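Local coordinates for protein SSD1 (Saccharomyces cerevisiae S288C, PDB 7AM1) that binds mRNA untranslated regions and represses translation, as a pseudonuclease of the RNase II family that has lost its enzymatic activity, at residues I315-L319 against V420-K425; V397-I403 against H673-K677; L429-N435 against M664-H670. All blocks are in the same frame, centred on the assembly; numbering follows the deposited sequence.

How the contacts relate
Contact 1 joins the second cold-shock domain to the RNB domain, whereas contacts 2 and 3 both lie inside the RNB domain and share helix 668-681. The centres of contacts 2 and 3 are about 11 Å apart, and the two fuse into one core: Val399 CG2 rests 3.5 Å from Met664 SD, and Ile403 CG1 lies 3.5 Å from Phe434 CE2. Contact 1 is centred about 17 Å from contact 3, which it meets where Phe421 CE2 packs 3.6 Å from Arg665 CD; its centre is about 28 Å from that of contact 2. Along the chain contact 3 nests within the loop closed by contact 2, while contacts 1 and 2 cross. A pentaethylene glycol binds at contact 1.

Contact 1. Residues I315-L319 against V420-K425; sequences IDSIL and VFMPQK. With 1PE (pentaethylene glycol), chain E.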
loop_
_atom_site.group_PDB
_atom_site.type_symbol
_atom_site.label_atom_id
_atom_site.label_comp_id
_atom_site.label_asym_id
_atom_site.label_seq_id
_atom_site.Cartn_x
_atom_site.Cartn_y
_atom_site.Cartn_z
ATOM N N ILE A 315 -12.639 -9.268 -8.402
ATOM C CA ILE A 315 -11.693 -9.722 -7.388
ATOM C C ILE A 315 -10.708 -10.717 -7.989
ATOM O O ILE A 315 -9.501 -10.654 -7.725
ATOM C CB ILE A 315 -12.441 -10.332 -6.189
ATOM C CG1 ILE A 315 -13.422 -9.318 -5.601
ATOM C CG2 ILE A 315 -11.442 -10.822 -5.132
ATOM C CD1 ILE A 315 -12.784 -8.016 -5.156
ATOM N N ASP A 316 -11.207 -11.662 -8.789
ATOM C CA ASP A 316 -10.320 -12.599 -9.469
ATOM C C ASP A 316 -9.280 -11.854 -10.297
ATOM O O ASP A 316 -8.105 -12.236 -10.325
ATOM C CB ASP A 316 -11.147 -13.539 -10.345
ATOM C CG ASP A 316 -10.380 -14.770 -10.779
ATOM O OD1 ASP A 316 -9.206 -14.918 -10.384
ATOM O OD2 ASP A 316 -10.959 -15.596 -11.517
ATOM N N SER A 317 -9.695 -10.770 -10.958
ATOM C CA SER A 317 -8.776 -10.004 -11.794
ATOM C C SER A 317 -7.714 -9.305 -10.956
ATOM O O SER A 317 -6.545 -9.236 -11.355
ATOM C CB SER A 317 -9.555 -8.982 -12.620
ATOM O OG SER A 317 -8.676 -8.088 -13.277
ATOM N N ILE A 318 -8.103 -8.775 -9.794
ATOM C CA ILE A 318 -7.128 -8.170 -8.892
ATOM C C ILE A 318 -6.104 -9.204 -8.452
ATOM O O ILE A 318 -4.898 -8.930 -8.420
ATOM C CB ILE A 318 -7.838 -7.528 -7.683
ATOM C CG1 ILE A 318 -8.585 -6.271 -8.133
ATOM C CG2 ILE A 318 -6.827 -7.225 -6.561
ATOM C CD1 ILE A 318 -9.551 -5.721 -7.117
ATOM N N LEU A 319 -6.562 -10.411 -8.114
ATOM C CA LEU A 319 -5.644 -11.451 -7.663
ATOM C C LEU A 319 -4.685 -11.862 -8.775
ATOM O O LEU A 319 -3.471 -11.954 -8.556
ATOM C CB LEU A 319 -6.431 -12.657 -7.146
ATOM C CG LEU A 319 -7.101 -12.491 -5.780
ATOM C CD1 LEU A 319 -8.058 -13.640 -5.514
ATOM C CD2 LEU A 319 -6.064 -12.401 -4.668
ATOM N N VAL A 420 -3.169 -13.057 1.160
ATOM C CA VAL A 420 -3.757 -11.823 0.659
ATOM C C VAL A 420 -5.015 -11.537 1.461
ATOM O O VAL A 420 -5.867 -12.419 1.622
ATOM C CB VAL A 420 -4.082 -11.909 -0.842
ATOM C CG1 VAL A 420 -4.579 -10.565 -1.345
ATOM C CG2 VAL A 420 -2.864 -12.369 -1.629
ATOM N N PHE A 421 -5.131 -10.311 1.965
ATOM C CA PHE A 421 -6.288 -9.893 2.746
ATOM C C PHE A 421 -6.976 -8.736 2.036
ATOM O O PHE A 421 -6.387 -7.665 1.855
ATOM C CB PHE A 421 -5.871 -9.511 4.165
ATOM C CG PHE A 421 -5.177 -10.620 4.893
ATOM C CD1 PHE A 421 -5.902 -11.556 5.608
ATOM C CD2 PHE A 421 -3.801 -10.749 4.833
ATOM C CE1 PHE A 421 -5.267 -12.583 6.270
ATOM C CE2 PHE A 421 -3.158 -11.778 5.500
ATOM C CZ PHE A 421 -3.893 -12.698 6.211
ATOM N N MET A 422 -8.214 -8.969 1.618
ATOM C CA MET A 422 -9.065 -7.976 0.994
ATOM C C MET A 422 -10.365 -7.877 1.777
ATOM O O MET A 422 -10.769 -8.845 2.428
ATOM C CB MET A 422 -9.360 -8.354 -0.459
ATOM C CG MET A 422 -8.109 -8.410 -1.315
ATOM S SD MET A 422 -8.347 -9.221 -2.901
ATOM C CE MET A 422 -8.691 -10.902 -2.395
ATOM N N PRO A 423 -11.040 -6.726 1.751
ATOM C CA PRO A 423 -12.326 -6.646 2.464
ATOM C C PRO A 423 -13.301 -7.720 2.016
ATOM O O PRO A 423 -14.051 -8.262 2.839
ATOM C CB PRO A 423 -12.831 -5.235 2.120
ATOM C CG PRO A 423 -11.596 -4.466 1.722
ATOM C CD PRO A 423 -10.693 -5.463 1.072
ATOM N N GLN A 424 -13.290 -8.050 0.723
ATOM C CA GLN A 424 -14.237 -8.985 0.136
ATOM C C GLN A 424 -13.834 -10.442 0.315
ATOM O O GLN A 424 -14.706 -11.319 0.285
ATOM C CB GLN A 424 -14.379 -8.736 -1.372
ATOM C CG GLN A 424 -14.760 -7.336 -1.771
ATOM C CD GLN A 424 -13.561 -6.428 -1.882
ATOM O OE1 GLN A 424 -12.539 -6.659 -1.239
ATOM N NE2 GLN A 424 -13.673 -5.393 -2.709
ATOM N N LYS A 425 -12.546 -10.721 0.490
ATOM C CA LYS A 425 -12.064 -12.090 0.427
ATOM C C LYS A 425 -10.675 -12.154 1.037
ATOM O O LYS A 425 -9.964 -11.149 1.112
ATOM C CB LYS A 425 -12.009 -12.559 -1.036
ATOM C CG LYS A 425 -12.199 -14.041 -1.276
ATOM C CD LYS A 425 -11.497 -14.463 -2.565
ATOM C CE LYS A 425 -11.758 -15.927 -2.899
ATOM N NZ LYS A 425 -11.234 -16.311 -4.242
HETATM C C15 1PE E . -13.422 -14.402 -6.658
HETATM O OH6 1PE E . -13.648 -15.107 -5.471
HETATM C C16 1PE E . -15.055 -13.736 -4.094
HETATM C C26 1PE E . -14.948 -14.988 -4.962
HETATM O OH7 1PE E . -15.560 -14.082 -2.833
#
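This is an interdomain apolar contact: helix 311-321 of the second cold-shock domain leans on a tight beta hairpin of the RNB domain. In the hairpin Met422 and Lys425 pair through their backbones (Met422 N to Lys425 O 2.8 Å, Lys425 N to Met422 O 3.2 Å) around a type I turn at Pro423 and Gln424, where proline's fixed phi suits the first corner. The helix offers Ile315, Ile318 and Leu319, one turn's worth of branched side chains on one face. Met422, long and flexible, reaches in among them, its CE 3.9 Å from Ile315 CG2 and 3.8 Å from Leu319 CD2. Leu319 CD2 also meets Val420 CG1 at 4.1 Å. Ile315 CD1 packs 3.7 Å from Gln424 NE2, whose hydrogen bond goes to Ala713 O of helix 689-725. At the exposed border Lys425 stretches past the helix, and its NZ donates to OH6 of the glycol at 3.0 Å. Between these two segments the packing is van der Waals, chiefly among apolar side chains, without directional bonds.

Contact 2. Residues V397-I403 against H673-K677; sequences VDVTSHI and HRQLK
Thr400, Arg674 and Lys677 carry this contact between the turn after strand 389-397 and helix 668-681. Asp398 centres an inverse gamma turn, and residues 399-402 follow as a 3-10 segment whose Thr400 faces the helix, its CA 7.0 Å from that of Arg674. Thr400 adopts the p rotamer; its OG1 accepts a hydrogen bond from Lys677 NZ (2.9 Å), and its CG2 covers one face of the Arg674 guanidinium, 3.9 Å from CZ. Lys677, extended (mttt), also forms a salt bridge from NZ to Asp398 OD1 at 2.6 Å, though that oxygen is less surely placed; Asp398 OD2 pairs with Arg355. One turn earlier on the helix stands His673, within the RNB domain that defines the RNase II family. Its ND1 shares a water with Asp398 OD1 and Thr400 N, while NE2 bonds to Phe660 O. Arg674 (m, t, t) is long enough to reach the end of the turn: NH2 donates to Ile403 O at 3.1 Å, and a second water bridges Arg674 NE (2.8 Å) to Ile403 O (2.7 Å).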
loop_
_atom_site.group_PDB
_atom_site.type_symbol
_atom_site.label_atom_id
_atom_site.label_comp_id
_atom_site.label_asym_id
_atom_site.label_seq_id
_atom_site.Cartn_x
_atom_site.Cartn_y
_atom_site.Cartn_z
ATOM N N VAL A 397 3.164 -19.276 16.760
ATOM C CA VAL A 397 2.999 -20.646 16.287
ATOM C C VAL A 397 4.266 -21.102 15.574
ATOM O O VAL A 397 4.797 -20.401 14.705
ATOM C CB VAL A 397 1.770 -20.753 15.367
ATOM C CG1 VAL A 397 1.708 -22.136 14.732
ATOM C CG2 VAL A 397 0.501 -20.466 16.144
ATOM N N ASP A 398 4.748 -22.290 15.938
ATOM C CA ASP A 398 5.962 -22.862 15.349
ATOM C C ASP A 398 5.568 -23.654 14.103
ATOM O O ASP A 398 5.581 -24.886 14.068
ATOM C CB ASP A 398 6.693 -23.723 16.374
ATOM C CG ASP A 398 8.061 -24.199 15.892
ATOM O OD1 ASP A 398 8.393 -24.015 14.699
ATOM O OD2 ASP A 398 8.814 -24.755 16.722
ATOM N N VAL A 399 5.202 -22.898 13.063
ATOM C CA VAL A 399 4.641 -23.493 11.855
ATOM C C VAL A 399 5.611 -24.499 11.251
ATOM O O VAL A 399 5.213 -25.598 10.848
ATOM C CB VAL A 399 4.271 -22.401 10.833
ATOM C CG1 VAL A 399 3.683 -23.025 9.580
ATOM C CG2 VAL A 399 3.292 -21.410 11.426
ATOM N N THR A 400 6.899 -24.140 11.171
ATOM C CA THR A 400 7.848 -24.969 10.436
ATOM C C THR A 400 8.132 -26.293 11.137
ATOM O O THR A 400 8.615 -27.226 10.490
ATOM C CB THR A 400 9.165 -24.221 10.190
ATOM O OG1 THR A 400 9.818 -23.932 11.429
ATOM C CG2 THR A 400 8.914 -22.917 9.430
ATOM N N SER A 401 7.845 -26.400 12.435
ATOM C CA SER A 401 7.926 -27.698 13.091
ATOM C C SER A 401 6.870 -28.670 12.579
ATOM O O SER A 401 6.928 -29.854 12.923
ATOM C CB SER A 401 7.795 -27.538 14.608
ATOM O OG SER A 401 6.467 -27.210 14.978
ATOM N N HIS A 402 5.910 -28.200 11.781
ATOM C CA HIS A 402 4.897 -29.057 11.180
ATOM C C HIS A 402 5.100 -29.242 9.682
ATOM O O HIS A 402 4.232 -29.816 9.017
ATOM C CB HIS A 402 3.499 -28.490 11.432
ATOM C CG HIS A 402 3.125 -28.417 12.877
ATOM N ND1 HIS A 402 3.376 -27.309 13.657
ATOM C CD2 HIS A 402 2.512 -29.315 13.683
ATOM C CE1 HIS A 402 2.932 -27.526 14.882
ATOM N NE2 HIS A 402 2.405 -28.737 14.926
ATOM N N ILE A 403 6.214 -28.760 9.134
ATOM C CA ILE A 403 6.453 -28.796 7.695
ATOM C C ILE A 403 7.884 -29.260 7.465
ATOM O O ILE A 403 8.828 -28.636 7.961
ATOM C CB ILE A 403 6.219 -27.424 7.033
ATOM C CG1 ILE A 403 4.754 -27.000 7.219
ATOM C CG2 ILE A 403 6.622 -27.473 5.561
ATOM C CD1 ILE A 403 4.406 -25.607 6.692
ATOM N N HIS A 673 12.163 -18.512 10.823
ATOM C CA HIS A 673 11.964 -19.497 11.882
ATOM C C HIS A 673 12.990 -20.621 11.794
ATOM O O HIS A 673 13.550 -21.046 12.813
ATOM C CB HIS A 673 10.548 -20.062 11.816
ATOM C CG HIS A 673 9.511 -19.161 12.410
ATOM N ND1 HIS A 673 8.357 -19.641 12.989
ATOM C CD2 HIS A 673 9.448 -17.812 12.502
ATOM C CE1 HIS A 673 7.631 -18.625 13.422
ATOM N NE2 HIS A 673 8.269 -17.505 13.137
ATOM N N ARG A 674 13.257 -21.118 10.584
ATOM C CA ARG A 674 14.255 -22.170 10.436
ATOM C C ARG A 674 15.647 -21.659 10.775
ATOM O O ARG A 674 16.454 -22.395 11.354
ATOM C CB ARG A 674 14.205 -22.738 9.018
ATOM C CG ARG A 674 12.872 -23.407 8.699
ATOM C CD ARG A 674 12.941 -24.296 7.465
ATOM N NE ARG A 674 11.801 -25.211 7.404
ATOM C CZ ARG A 674 10.685 -25.000 6.709
ATOM N NH1 ARG A 674 10.532 -23.894 5.990
ATOM N NH2 ARG A 674 9.715 -25.903 6.735
ATOM N N GLN A 675 15.935 -20.395 10.458
ATOM C CA GLN A 675 17.210 -19.807 10.852
ATOM C C GLN A 675 17.317 -19.682 12.367
ATOM O O GLN A 675 18.375 -19.962 12.943
ATOM C CB GLN A 675 17.378 -18.445 10.183
ATOM C CG GLN A 675 17.659 -18.550 8.695
ATOM C CD GLN A 675 18.030 -17.224 8.055
ATOM O OE1 GLN A 675 17.875 -16.163 8.659
ATOM N NE2 GLN A 675 18.513 -17.280 6.815
ATOM N N LEU A 676 16.234 -19.276 13.032
ATOM C CA LEU A 676 16.279 -19.139 14.483
ATOM C C LEU A 676 16.489 -20.490 15.157
ATOM O O LEU A 676 17.271 -20.601 16.108
ATOM C CB LEU A 676 14.997 -18.488 14.998
ATOM C CG LEU A 676 14.918 -18.305 16.521
ATOM C CD1 LEU A 676 16.045 -17.413 17.016
ATOM C CD2 LEU A 676 13.563 -17.756 16.927
ATOM N N LYS A 677 15.807 -21.530 14.673
ATOM C CA LYS A 677 15.967 -22.848 15.272
ATOM C C LYS A 677 17.402 -23.343 15.151
ATOM O O LYS A 677 17.939 -23.936 16.095
ATOM C CB LYS A 677 15.006 -23.838 14.622
ATOM C CG LYS A 677 13.549 -23.544 14.906
ATOM C CD LYS A 677 12.688 -24.715 14.498
ATOM C CE LYS A 677 11.235 -24.339 14.463
ATOM N NZ LYS A 677 10.429 -25.420 13.843
HETATM O O HOH W 1 8.348 -22.158 12.842
HETATM O O HOH W 2 10.983 -27.409 8.943
#

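Contact 3. Residues L429-N435 against M664-H670; sequences LLPQSFN and MRRYADH
Leu429, with helix-like backbone angles and a tp rotamer, comes closest, its CA 5.1 Å from that of Arg665. Its CB lies 3.4 Å from Met664 O, and its CD2 nestles against the turn leading into helix 668-681: 3.6 Å from Arg666 N, 3.7 Å from Tyr667 N and 4.0 Å from His670 NE2, which bonds to Pro663 O. Leu430 is extended and mt, so that CD1 meets Met664 SD at 3.9 Å and CD2 meets His670 CE1 at 4.0 Å. Its N donates to a water (3.0 Å) that in turn donates to Met664 O (2.6 Å) and Asn435 OD1 (2.9 Å), satisfying polar groups in a buried place. Pro431, able to spare an NH, is the N-cap of helix 432-438. From that helix Phe434 O and Asn435 OD1 each approach Met664 CE to 3.8 Å; methionine's mmm fold brings its end back although its CA-CB bond points away. Arg666 NE bonds to Asp669 OD1 and Arg666 NH2 to Asp669 OD2, each at 2.8 Å, a salt bridge within the segment. Both segments belong to the RNB domain of the RNase II family, retained here in a pseudonuclease.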
loop_
_atom_site.group_PDB
_atom_site.type_symbol
_atom_site.label_atom_id
_atom_site.label_comp_id
_atom_site.label_asym_id
_atom_site.label_seq_id
_atom_site.Cartn_x
_atom_site.Cartn_y
_atom_site.Cartn_z
ATOM N N LEU A 429 -2.059 -18.352 3.129
ATOM C CA LEU A 429 -0.739 -18.808 2.711
ATOM C C LEU A 429 -0.704 -20.329 2.637
ATOM O O LEU A 429 -0.218 -20.904 1.657
ATOM C CB LEU A 429 0.331 -18.297 3.677
ATOM C CG LEU A 429 1.763 -18.780 3.424
ATOM C CD1 LEU A 429 2.264 -18.279 2.079
ATOM C CD2 LEU A 429 2.690 -18.336 4.547
ATOM N N LEU A 430 -1.240 -20.983 3.654
ATOM C CA LEU A 430 -1.152 -22.419 3.853
ATOM C C LEU A 430 -2.464 -23.096 3.497
ATOM O O LEU A 430 -3.487 -22.439 3.288
ATOM C CB LEU A 430 -0.788 -22.712 5.310
ATOM C CG LEU A 430 0.528 -22.095 5.788
ATOM C CD1 LEU A 430 0.644 -22.174 7.302
ATOM C CD2 LEU A 430 1.705 -22.785 5.120
ATOM N N PRO A 431 -2.470 -24.426 3.412
ATOM C CA PRO A 431 -3.739 -25.139 3.235
ATOM C C PRO A 431 -4.684 -24.854 4.389
ATOM O O PRO A 431 -4.262 -24.628 5.526
ATOM C CB PRO A 431 -3.323 -26.615 3.199
ATOM C CG PRO A 431 -1.881 -26.600 2.809
ATOM C CD PRO A 431 -1.317 -25.343 3.414
ATOM N N GLN A 432 -5.985 -24.874 4.083
ATOM C CA GLN A 432 -6.994 -24.640 5.107
ATOM C C GLN A 432 -6.778 -25.546 6.310
ATOM O O GLN A 432 -6.983 -25.132 7.457
ATOM C CB GLN A 432 -8.392 -24.866 4.530
ATOM C CG GLN A 432 -9.177 -23.593 4.293
ATOM C CD GLN A 432 -9.453 -22.840 5.576
ATOM O OE1 GLN A 432 -9.437 -23.417 6.662
ATOM N NE2 GLN A 432 -9.704 -21.542 5.460
ATOM N N SER A 433 -6.344 -26.786 6.065
ATOM C CA SER A 433 -6.132 -27.733 7.152
ATOM C C SER A 433 -5.093 -27.231 8.145
ATOM O O SER A 433 -5.181 -27.539 9.339
ATOM C CB SER A 433 -5.709 -29.088 6.583
ATOM O OG SER A 433 -4.504 -28.974 5.844
ATOM N N PHE A 434 -4.105 -26.465 7.679
ATOM C CA PHE A 434 -3.109 -25.907 8.588
ATOM C C PHE A 434 -3.711 -24.803 9.446
ATOM O O PHE A 434 -3.501 -24.764 10.664
ATOM C CB PHE A 434 -1.911 -25.377 7.800
ATOM C CG PHE A 434 -0.940 -26.441 7.381
ATOM C CD1 PHE A 434 -1.315 -27.428 6.484
ATOM C CD2 PHE A 434 0.352 -26.444 7.872
ATOM C CE1 PHE A 434 -0.421 -28.404 6.094
ATOM C CE2 PHE A 434 1.251 -27.417 7.486
ATOM C CZ PHE A 434 0.865 -28.400 6.596
ATOM N N ASN A 435 -4.454 -23.886 8.823
ATOM C CA ASN A 435 -5.131 -22.835 9.573
ATOM C C ASN A 435 -5.990 -23.422 10.683
ATOM O O ASN A 435 -5.880 -23.028 11.850
ATOM C CB ASN A 435 -5.992 -21.996 8.626
ATOM C CG ASN A 435 -5.170 -21.089 7.738
ATOM O OD1 ASN A 435 -3.978 -21.305 7.540
ATOM N ND2 ASN A 435 -5.811 -20.067 7.190
ATOM N N MET A 664 1.872 -17.690 9.658
ATOM C CA MET A 664 0.678 -18.219 9.012
ATOM C C MET A 664 0.293 -17.449 7.755
ATOM O O MET A 664 -0.549 -17.935 6.992
ATOM C CB MET A 664 -0.504 -18.221 9.983
ATOM C CG MET A 664 -0.292 -19.075 11.226
ATOM S SD MET A 664 -0.078 -20.827 10.848
ATOM C CE MET A 664 -1.774 -21.348 10.625
ATOM N N ARG A 665 0.878 -16.268 7.518
ATOM C CA ARG A 665 0.543 -15.475 6.342
ATOM C C ARG A 665 1.744 -14.956 5.563
ATOM O O ARG A 665 1.549 -14.413 4.470
ATOM C CB ARG A 665 -0.342 -14.276 6.731
ATOM C CG ARG A 665 0.173 -13.431 7.898
ATOM C CD ARG A 665 -0.762 -12.255 8.158
ATOM N NE ARG A 665 -0.256 -11.322 9.155
ATOM C CZ ARG A 665 0.566 -10.308 8.890
ATOM N NH1 ARG A 665 1.008 -10.098 7.654
ATOM N NH2 ARG A 665 0.960 -9.508 9.875
ATOM N N ARG A 666 2.966 -15.116 6.071
ATOM C CA ARG A 666 4.177 -14.678 5.389
ATOM C C ARG A 666 5.162 -15.836 5.305
ATOM O O ARG A 666 5.517 -16.430 6.329
ATOM C CB ARG A 666 4.831 -13.502 6.121
ATOM C CG ARG A 666 3.918 -12.320 6.360
ATOM C CD ARG A 666 4.721 -11.118 6.862
ATOM N NE ARG A 666 5.405 -11.406 8.126
ATOM C CZ ARG A 666 5.355 -10.641 9.218
ATOM N NH1 ARG A 666 4.653 -9.514 9.224
ATOM N NH2 ARG A 666 6.015 -11.005 10.311
ATOM N N TYR A 667 5.617 -16.151 4.090
ATOM C CA TYR A 667 6.584 -17.232 3.953
ATOM C C TYR A 667 7.980 -16.821 4.406
ATOM O O TYR A 667 8.759 -17.678 4.831
ATOM C CB TYR A 667 6.664 -17.732 2.510
ATOM C CG TYR A 667 7.525 -18.966 2.403
ATOM C CD1 TYR A 667 6.998 -20.223 2.662
ATOM C CD2 TYR A 667 8.876 -18.871 2.095
ATOM C CE1 TYR A 667 7.785 -21.355 2.593
ATOM C CE2 TYR A 667 9.672 -19.997 2.023
ATOM C CZ TYR A 667 9.122 -21.235 2.273
ATOM O OH TYR A 667 9.914 -22.355 2.200
ATOM N N ALA A 668 8.327 -15.534 4.314
ATOM C CA ALA A 668 9.635 -15.100 4.793
ATOM C C ALA A 668 9.851 -15.534 6.238
ATOM O O ALA A 668 10.955 -15.942 6.619
ATOM C CB ALA A 668 9.769 -13.582 4.668
ATOM N N ASP A 669 8.793 -15.470 7.053
ATOM C CA ASP A 669 8.887 -15.886 8.446
ATOM C C ASP A 669 9.277 -17.352 8.571
ATOM O O ASP A 669 9.932 -17.735 9.548
ATOM C CB ASP A 669 7.558 -15.624 9.159
ATOM C CG ASP A 669 7.225 -14.142 9.249
ATOM O OD1 ASP A 669 7.295 -13.463 8.204
ATOM O OD2 ASP A 669 6.880 -13.657 10.350
ATOM N N HIS A 670 8.880 -18.190 7.608
ATOM C CA HIS A 670 9.294 -19.588 7.636
ATOM C C HIS A 670 10.810 -19.698 7.573
ATOM O O HIS A 670 11.423 -20.437 8.350
ATOM C CB HIS A 670 8.662 -20.365 6.482
ATOM C CG HIS A 670 7.190 -20.580 6.633
ATOM N ND1 HIS A 670 6.579 -21.778 6.332
ATOM C CD2 HIS A 670 6.206 -19.751 7.056
ATOM C CE1 HIS A 670 5.283 -21.678 6.561
ATOM N NE2 HIS A 670 5.030 -20.458 7.001
HETATM O O HOH W 3 -2.300 -19.535 6.052
#